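Long-range contacts in Phenylalanine/tyrosine ammonia-lyase (Rhodosporidium toruloides, PDB 1Y2M), which catalyses the non-oxidative deamination of L-phenylalanine and L-tyrosine to trans-cinnamic and p-coumaric acid, releasing ammonium, and works as a homotetramer: residues E423-G428 against R511-S516; V531-D536 against F668-L673. All coordinates share one frame; numbering follows the deposited sequence.

Interaction 1 of 2, residues E423-G428 against R511-S516; sequences EKTRLG and RRTTES
R426 and T513 form the heart of this contact, a worked example of how two nearly parallel helices can be joined by a polar side chain whose five guanidinium N-H groups all have acceptors. The axes of the two short segments pass 9.0 Å apart and cross at 22°, and the CA atoms of R426 and T513 lie 4.9 Å apart. R426 leaves its backbone with CG anti to N (chi1 -164°), and the chain bends at chi3. Its NH2 donates to T513 OG1 at 3.0 Å, the hydroxyl lying close to the guanidinium plane. Near the same plane but off a different side of the group, NH1 makes a salt bridge of 2.8 Å to E423 OE2, meeting that oxygen from above the carboxylate plane. The R512 methylene CB covers one guanidinium face near its rim, while R426 CD rests 3.5 Å from the R512 carbonyl carbon. Beside this tightly packed part the methyls T425 CG2 and T513 CG2 touch at 3.7 Å.

On the S516 side the serine OG packs on the aliphatic chain of R426, 3.3 Å from CG, but the polar link is less direct: one water donates to R426 O and accepts from S516 OG, 2.7 Å from the serine oxygen, although all the touching residues are buried.

S509 OG takes NH2, and the carbonyls of L484 and N486 take NE and NH1. T513 OG1 faces the carbonyls of M422, the stronger partner, and S509, with one proton to go to one or be shared. R512 turns its guanidinium outward to E515 and E480 of a second subunit. Away from the annotated sites, the chemistry implies a buried cation probably stabilised by E423 and several neutral acceptors, its plane and rotation fixed between the helices.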
ATOM      1  N   GLU B 423      -5.432   0.154 -12.523  1.00  8.67           N
ATOM      2  CA  GLU B 423      -5.339  -0.305 -11.108  1.00  7.17           C
ATOM      3  C   GLU B 423      -5.571  -1.817 -11.123  1.00  9.63           C
ATOM      4  O   GLU B 423      -4.756  -2.573 -10.547  1.00  9.53           O
ATOM      5  CB  GLU B 423      -6.352   0.400 -10.223  1.00  9.66           C
ATOM      6  CG  GLU B 423      -6.224   1.911 -10.129  1.00 11.35           C
ATOM      7  CD  GLU B 423      -5.068   2.410  -9.273  1.00 12.84           C
ATOM      8  OE1 GLU B 423      -5.344   2.757  -8.119  1.00 14.50           O
ATOM      9  OE2 GLU B 423      -3.948   2.540  -9.756  1.00 10.76           O
ATOM     10  N   LYS B 424      -6.667  -2.250 -11.753  1.00 10.96           N
ATOM     11  CA  LYS B 424      -7.038  -3.681 -11.781  1.00 13.79           C
ATOM     12  C   LYS B 424      -6.005  -4.524 -12.507  1.00 10.12           C
ATOM     13  O   LYS B 424      -5.633  -5.636 -12.083  1.00 11.00           O
ATOM     14  CB  LYS B 424      -8.411  -3.912 -12.450  1.00 15.41           C
ATOM     15  CG  LYS B 424      -9.582  -3.201 -11.807  1.00 24.49           C
ATOM     16  CD  LYS B 424     -10.807  -3.044 -12.797  1.00 24.61           C
ATOM     17  CE  LYS B 424     -10.953  -4.241 -13.717  1.00 24.77           C
ATOM     18  NZ  LYS B 424     -10.043  -4.369 -14.938  1.00 25.15           N
ATOM     19  N   THR B 425      -5.501  -4.004 -13.623  1.00  9.03           N
ATOM     20  CA  THR B 425      -4.523  -4.783 -14.384  1.00  9.21           C
ATOM     21  C   THR B 425      -3.242  -4.941 -13.559  1.00 10.27           C
ATOM     22  O   THR B 425      -2.611  -6.015 -13.601  1.00 10.19           O
ATOM     23  CB  THR B 425      -4.285  -4.128 -15.746  1.00  9.20           C
ATOM     24  OG1 THR B 425      -5.523  -4.100 -16.478  1.00  9.28           O
ATOM     25  CG2 THR B 425      -3.169  -4.850 -16.576  1.00 12.86           C
ATOM     26  N   ARG B 426      -2.810  -3.912 -12.813  1.00  8.67           N
ATOM     27  CA  ARG B 426      -1.523  -4.024 -12.121  1.00  8.74           C
ATOM     28  C   ARG B 426      -1.615  -5.050 -10.984  1.00  9.41           C
ATOM     29  O   ARG B 426      -0.664  -5.796 -10.690  1.00  9.60           O
ATOM     30  CB  ARG B 426      -1.138  -2.642 -11.594  1.00 10.58           C
ATOM     31  CG  ARG B 426       0.318  -2.566 -11.215  1.00  8.48           C
ATOM     32  CD  ARG B 426       0.806  -1.147 -10.992  1.00 10.46           C
ATOM     33  NE  ARG B 426       0.039  -0.385 -10.004  1.00  8.45           N
ATOM     34  CZ  ARG B 426      -0.938   0.512 -10.257  1.00  7.53           C
ATOM     35  NH1 ARG B 426      -1.516   1.147  -9.253  1.00  9.93           N
ATOM     36  NH2 ARG B 426      -1.363   0.804 -11.476  1.00  8.95           N
ATOM     37  N   LEU B 427      -2.767  -5.129 -10.386  1.00  9.59           N
ATOM     38  CA  LEU B 427      -2.983  -6.110  -9.339  1.00 10.14           C
ATOM     39  C   LEU B 427      -3.002  -7.482  -9.985  1.00  9.05           C
ATOM     40  O   LEU B 427      -2.360  -8.415  -9.504  1.00  9.10           O
ATOM     41  CB  LEU B 427      -4.280  -5.812  -8.557  1.00 11.93           C
ATOM     42  CG  LEU B 427      -4.571  -6.806  -7.418  1.00 12.16           C
ATOM     43  CD1 LEU B 427      -3.460  -6.969  -6.424  1.00  9.53           C
ATOM     44  CD2 LEU B 427      -5.835  -6.375  -6.749  1.00 13.81           C
ATOM     45  N   GLY B 428      -3.690  -7.618 -11.108  1.00  9.47           N
ATOM     46  CA  GLY B 428      -3.619  -8.883 -11.862  1.00 10.53           C
ATOM     47  C   GLY B 428      -2.242  -9.375 -12.242  1.00 11.84           C
ATOM     48  O   GLY B 428      -1.936 -10.553 -12.119  1.00  9.88           O
ATOM     49  N   ARG B 511       1.587   4.204 -16.044  1.00  7.85           N
ATOM     50  CA  ARG B 511       3.037   4.094 -15.928  1.00  8.99           C
ATOM     51  C   ARG B 511       3.413   2.968 -15.012  1.00 10.70           C
ATOM     52  O   ARG B 511       4.322   2.165 -15.343  1.00  9.92           O
ATOM     53  CB  ARG B 511       3.659   5.406 -15.473  1.00  8.38           C
ATOM     54  CG  ARG B 511       3.762   6.479 -16.579  1.00  9.47           C
ATOM     55  CD  ARG B 511       4.238   7.827 -16.117  1.00  8.01           C
ATOM     56  NE  ARG B 511       5.348   7.626 -15.215  1.00  9.52           N
ATOM     57  CZ  ARG B 511       5.490   8.153 -14.005  1.00 10.84           C
ATOM     58  NH1 ARG B 511       4.601   9.008 -13.480  1.00  8.99           N
ATOM     59  NH2 ARG B 511       6.526   7.746 -13.300  1.00 11.01           N
ATOM     60  N   ARG B 512       2.738   2.892 -13.867  1.00  8.41           N
ATOM     61  CA  ARG B 512       3.089   1.819 -12.930  1.00  8.24           C
ATOM     62  C   ARG B 512       2.712   0.461 -13.495  1.00  8.96           C
ATOM     63  O   ARG B 512       3.482  -0.515 -13.372  1.00 10.49           O
ATOM     64  CB  ARG B 512       2.455   2.076 -11.551  1.00  9.61           C
ATOM     65  CG  ARG B 512       2.925   3.314 -10.841  1.00  8.62           C
ATOM     66  CD  ARG B 512       4.443   3.336 -10.723  1.00 12.18           C
ATOM     67  NE  ARG B 512       4.898   4.470  -9.937  1.00 13.65           N
ATOM     68  CZ  ARG B 512       6.016   5.128 -10.092  1.00  8.47           C
ATOM     69  NH1 ARG B 512       6.791   4.969 -11.191  1.00 11.48           N
ATOM     70  NH2 ARG B 512       6.279   6.103  -9.211  1.00  9.72           N
ATOM     71  N   THR B 513       1.572   0.365 -14.174  1.00  9.23           N
ATOM     72  CA  THR B 513       1.185  -0.933 -14.759  1.00  7.38           C
ATOM     73  C   THR B 513       2.171  -1.327 -15.889  1.00  8.30           C
ATOM     74  O   THR B 513       2.438  -2.500 -16.057  1.00  8.86           O
ATOM     75  CB  THR B 513      -0.258  -0.846 -15.273  1.00  6.10           C
ATOM     76  OG1 THR B 513      -1.080  -0.441 -14.172  1.00  7.52           O
ATOM     77  CG2 THR B 513      -0.697  -2.179 -15.894  1.00  7.57           C
ATOM     78  N   THR B 514       2.703  -0.354 -16.674  1.00  7.37           N
ATOM     79  CA  THR B 514       3.688  -0.617 -17.703  1.00  7.84           C
ATOM     80  C   THR B 514       4.937  -1.177 -17.067  1.00  9.11           C
ATOM     81  O   THR B 514       5.542  -2.110 -17.618  1.00  8.99           O
ATOM     82  CB  THR B 514       3.969   0.679 -18.475  1.00  8.95           C
ATOM     83  OG1 THR B 514       2.765   1.132 -19.132  1.00  6.99           O
ATOM     84  CG2 THR B 514       5.039   0.459 -19.480  1.00 11.61           C
ATOM     85  N   GLU B 515       5.326  -0.660 -15.887  1.00  8.34           N
ATOM     86  CA  GLU B 515       6.501  -1.183 -15.193  1.00 10.35           C
ATOM     87  C   GLU B 515       6.203  -2.606 -14.706  1.00  9.24           C
ATOM     88  O   GLU B 515       7.073  -3.492 -14.801  1.00 10.00           O
ATOM     89  CB  GLU B 515       6.894  -0.292 -14.031  1.00 11.29           C
ATOM     90  CG  GLU B 515       8.227  -0.749 -13.421  1.00 10.12           C
ATOM     91  CD  GLU B 515       8.848   0.170 -12.379  1.00 17.09           C
ATOM     92  OE1 GLU B 515       8.333   1.302 -12.113  1.00 15.05           O
ATOM     93  OE2 GLU B 515       9.895  -0.250 -11.805  1.00 13.84           O
ATOM     94  N   SER B 516       4.988  -2.860 -14.202  1.00  9.41           N
ATOM     95  CA  SER B 516       4.649  -4.223 -13.804  1.00  8.22           C
ATOM     96  C   SER B 516       4.689  -5.175 -14.999  1.00  8.56           C
ATOM     97  O   SER B 516       5.167  -6.308 -14.878  1.00  9.04           O
ATOM     98  CB  SER B 516       3.284  -4.308 -13.149  1.00  9.78           C
ATOM     99  OG  SER B 516       3.333  -3.639 -11.898  1.00  9.44           O
TER
HETATM  100  O   HOH W   1       2.217  -5.424 -10.209  1.00  4.18           O

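Interaction 2 of 2, residues V531-D536 against F668-L673; sequences VLQAID and FVREEL
R670 reaches across to D536 and L532, and with 86 Å² of its surface buried by the contact it shows how one long side chain can bridge two helical segments running almost at right angles (88°), their axes 11.7 Å apart. The chain bends at chi2 (-87°), and the guanidinium meets the aspartate tip to tip. NE and NH2 both close on one oxygen, D536 OD2, at 3.0 and 2.8 Å. This side-on salt bridge is bifurcated at the acceptor: NE uses the syn lone pair, whereas NH2 comes from above the carboxylate plane, and the two planes are turned 35° apart.

L532 supplies the apolar half. Its CB lies over one face of the guanidinium, 3.5 Å from R670 NH2, and its CD1 extends to V669, meeting CG1 at 3.4 Å, tighter than an ordinary carbon contact. One leucine thus packs against both V669 and R670, within a segment that includes a wider pi-type turn at 668-672.

The remaining atoms of the pair have outside partners. D536 OD1 is bonded to the hydroxyls of Y666 and S652, and R670 NH1 to the carbonyl of V675, so the carboxylate is held at both oxygens. The ion pair joins helix 662-672 to the long helix 506-560 within one chain, the Q533 side chain lying about 12 Å from that of the cinnamate-binding K468. Buried and flanked by hydroxyls, it would be expected to keep D536 ionised.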
ATOM      1  N   VAL B 531      11.926 -23.847 -17.316  1.00  8.30           N
ATOM      2  CA  VAL B 531      11.058 -24.977 -17.657  1.00  8.72           C
ATOM      3  C   VAL B 531      11.626 -25.745 -18.833  1.00  8.44           C
ATOM      4  O   VAL B 531      11.477 -26.949 -18.939  1.00  8.44           O
ATOM      5  CB  VAL B 531       9.557 -24.542 -17.846  1.00  8.19           C
ATOM      6  CG1 VAL B 531       9.346 -23.921 -19.239  1.00 10.60           C
ATOM      7  CG2 VAL B 531       8.608 -25.722 -17.631  1.00 10.04           C
ATOM      8  N   LEU B 532      12.264 -25.053 -19.776  1.00  7.59           N
ATOM      9  CA  LEU B 532      12.816 -25.750 -20.944  1.00  7.96           C
ATOM     10  C   LEU B 532      14.003 -26.632 -20.525  1.00  6.90           C
ATOM     11  O   LEU B 532      14.126 -27.757 -21.008  1.00 10.60           O
ATOM     12  CB  LEU B 532      13.274 -24.749 -22.008  1.00  8.02           C
ATOM     13  CG  LEU B 532      12.146 -23.891 -22.534  1.00  8.13           C
ATOM     14  CD1 LEU B 532      12.708 -22.793 -23.381  1.00 16.01           C
ATOM     15  CD2 LEU B 532      11.058 -24.715 -23.285  1.00 13.67           C
ATOM     16  N   GLN B 533      14.837 -26.115 -19.622  1.00  9.74           N
ATOM     17  CA  GLN B 533      15.905 -26.953 -19.046  1.00 10.50           C
ATOM     18  C   GLN B 533      15.326 -28.152 -18.357  1.00  9.50           C
ATOM     19  O   GLN B 533      15.797 -29.287 -18.575  1.00 10.05           O
ATOM     20  CB  GLN B 533      16.761 -26.190 -18.069  1.00 10.58           C
ATOM     21  CG  GLN B 533      17.886 -27.055 -17.466  1.00 11.00           C
ATOM     22  CD  GLN B 533      19.175 -27.130 -18.285  1.00 10.39           C
ATOM     23  OE1 GLN B 533      19.266 -26.702 -19.447  1.00 11.53           O
ATOM     24  NE2 GLN B 533      20.200 -27.739 -17.662  1.00  8.59           N
ATOM     25  N   ALA B 534      14.294 -27.937 -17.538  1.00  8.05           N
ATOM     26  CA  ALA B 534      13.661 -29.050 -16.820  1.00  7.54           C
ATOM     27  C   ALA B 534      13.096 -30.084 -17.794  1.00  8.15           C
ATOM     28  O   ALA B 534      13.232 -31.292 -17.606  1.00  8.19           O
ATOM     29  CB  ALA B 534      12.559 -28.515 -15.919  1.00  9.38           C
ATOM     30  N   ILE B 535      12.471 -29.598 -18.876  1.00  8.92           N
ATOM     31  CA  ILE B 535      11.901 -30.489 -19.918  1.00 10.14           C
ATOM     32  C   ILE B 535      12.998 -31.381 -20.543  1.00  8.22           C
ATOM     33  O   ILE B 535      12.837 -32.552 -20.733  1.00  9.71           O
ATOM     34  CB  ILE B 535      11.176 -29.676 -20.991  1.00  8.41           C
ATOM     35  CG1 ILE B 535       9.807 -29.277 -20.432  1.00  7.73           C
ATOM     36  CG2 ILE B 535      11.023 -30.427 -22.244  1.00 11.35           C
ATOM     37  CD1 ILE B 535       9.092 -28.172 -21.179  1.00 12.16           C
ATOM     38  N   ASP B 536      14.129 -30.771 -20.886  1.00  7.87           N
ATOM     39  CA  ASP B 536      15.231 -31.534 -21.437  1.00  8.23           C
ATOM     40  C   ASP B 536      15.783 -32.549 -20.422  1.00  8.37           C
ATOM     41  O   ASP B 536      16.126 -33.659 -20.789  1.00 10.45           O
ATOM     42  CB  ASP B 536      16.286 -30.532 -21.877  1.00  8.39           C
ATOM     43  CG  ASP B 536      15.969 -29.909 -23.203  1.00 12.35           C
ATOM     44  OD1 ASP B 536      15.243 -30.530 -24.043  1.00 11.44           O
ATOM     45  OD2 ASP B 536      16.502 -28.791 -23.481  1.00 11.13           O
ATOM     46  N   PHE B 668      10.517 -22.544 -30.556  1.00 10.15           N
ATOM     47  CA  PHE B 668      10.748 -21.104 -30.714  1.00  9.97           C
ATOM     48  C   PHE B 668      11.949 -20.641 -29.929  1.00 11.08           C
ATOM     49  O   PHE B 668      12.802 -19.915 -30.427  1.00  9.28           O
ATOM     50  CB  PHE B 668       9.519 -20.328 -30.253  1.00 10.39           C
ATOM     51  CG  PHE B 668       9.687 -18.839 -30.293  1.00  9.05           C
ATOM     52  CD1 PHE B 668       9.835 -18.174 -31.520  1.00 13.72           C
ATOM     53  CD2 PHE B 668       9.693 -18.091 -29.104  1.00 10.84           C
ATOM     54  CE1 PHE B 668       9.994 -16.777 -31.571  1.00 13.15           C
ATOM     55  CE2 PHE B 668       9.842 -16.721 -29.154  1.00 12.74           C
ATOM     56  CZ  PHE B 668       9.979 -16.055 -30.389  1.00 12.78           C
ATOM     57  N   VAL B 669      12.033 -21.068 -28.670  1.00  8.08           N
ATOM     58  CA  VAL B 669      13.106 -20.585 -27.807  1.00  7.81           C
ATOM     59  C   VAL B 669      14.437 -21.277 -28.159  1.00  8.15           C
ATOM     60  O   VAL B 669      15.492 -20.625 -28.294  1.00  9.21           O
ATOM     61  CB  VAL B 669      12.760 -20.779 -26.334  1.00  9.58           C
ATOM     62  CG1 VAL B 669      13.937 -20.374 -25.496  1.00 11.04           C
ATOM     63  CG2 VAL B 669      11.596 -19.923 -25.975  1.00 10.09           C
ATOM     64  N   ARG B 670      14.416 -22.589 -28.318  1.00  7.80           N
ATOM     65  CA  ARG B 670      15.611 -23.353 -28.526  1.00  9.03           C
ATOM     66  C   ARG B 670      16.225 -23.081 -29.910  1.00 11.36           C
ATOM     67  O   ARG B 670      17.455 -23.030 -30.058  1.00 12.70           O
ATOM     68  CB  ARG B 670      15.284 -24.853 -28.340  1.00  8.12           C
ATOM     69  CG  ARG B 670      15.159 -25.312 -26.886  1.00  9.36           C
ATOM     70  CD  ARG B 670      16.529 -25.699 -26.333  1.00 10.20           C
ATOM     71  NE  ARG B 670      16.432 -26.220 -24.963  1.00  9.86           N
ATOM     72  CZ  ARG B 670      16.458 -25.487 -23.878  1.00  9.20           C
ATOM     73  NH1 ARG B 670      16.546 -24.169 -23.943  1.00  9.61           N
ATOM     74  NH2 ARG B 670      16.415 -26.075 -22.695  1.00  8.15           N
ATOM     75  N   GLU B 671      15.377 -22.946 -30.929  1.00  7.93           N
ATOM     76  CA  GLU B 671      15.834 -22.777 -32.299  1.00  7.79           C
ATOM     77  C   GLU B 671      15.798 -21.338 -32.732  1.00 10.72           C
ATOM     78  O   GLU B 671      16.842 -20.782 -33.082  1.00 14.31           O
ATOM     79  CB  GLU B 671      15.014 -23.609 -33.254  1.00  8.08           C
ATOM     80  CG  GLU B 671      15.009 -25.074 -32.942  1.00  9.90           C
ATOM     81  CD  GLU B 671      16.355 -25.665 -32.570  1.00 16.80           C
ATOM     82  OE1 GLU B 671      17.383 -25.333 -33.192  1.00 17.25           O
ATOM     83  OE2 GLU B 671      16.377 -26.529 -31.663  1.00 17.58           O
ATOM     84  N   GLU B 672      14.637 -20.681 -32.736  1.00  8.78           N
ATOM     85  CA  GLU B 672      14.610 -19.322 -33.272  1.00 11.65           C
ATOM     86  C   GLU B 672      15.369 -18.327 -32.425  1.00 11.88           C
ATOM     87  O   GLU B 672      16.078 -17.460 -32.966  1.00 11.83           O
ATOM     88  CB  GLU B 672      13.193 -18.797 -33.473  1.00 12.84           C
ATOM     89  CG  GLU B 672      12.454 -19.444 -34.619  1.00 15.68           C
ATOM     90  CD  GLU B 672      11.115 -18.767 -34.923  1.00 18.98           C
ATOM     91  OE1 GLU B 672      11.103 -17.572 -35.324  1.00 23.01           O
ATOM     92  OE2 GLU B 672      10.067 -19.436 -34.802  1.00 19.85           O
ATOM     93  N   LEU B 673      15.269 -18.457 -31.095  1.00 10.06           N
ATOM     94  CA  LEU B 673      15.988 -17.569 -30.185  1.00 11.25           C
ATOM     95  C   LEU B 673      17.399 -18.056 -29.876  1.00 11.00           C
ATOM     96  O   LEU B 673      18.212 -17.293 -29.341  1.00 13.97           O
ATOM     97  CB  LEU B 673      15.224 -17.370 -28.881  1.00 11.65           C
ATOM     98  CG  LEU B 673      13.822 -16.796 -28.974  1.00 10.88           C
ATOM     99  CD1 LEU B 673      13.317 -16.419 -27.578  1.00 11.13           C
ATOM    100  CD2 LEU B 673      13.750 -15.643 -29.970  1.00 11.62           C
TER

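Helix 506-560 is common to both contacts, meeting helix 416-443 near its start in interaction 1 and helix 662-672 about midway in interaction 2. The centres lie 29 Å apart and the nearest atoms about 18 Å, so the two do not touch. Along the chain they come in series, the first closing before the second opens. Helix 273-303 also packs beside both, touching T425 and R511 in one and L532 and I535 in the other. Subunit neighbours reach interaction 1, whereas interaction 2 lies within a single chain. One long helix therefore links the intersubunit region of the tetramer to helix 662-672, late in the chain.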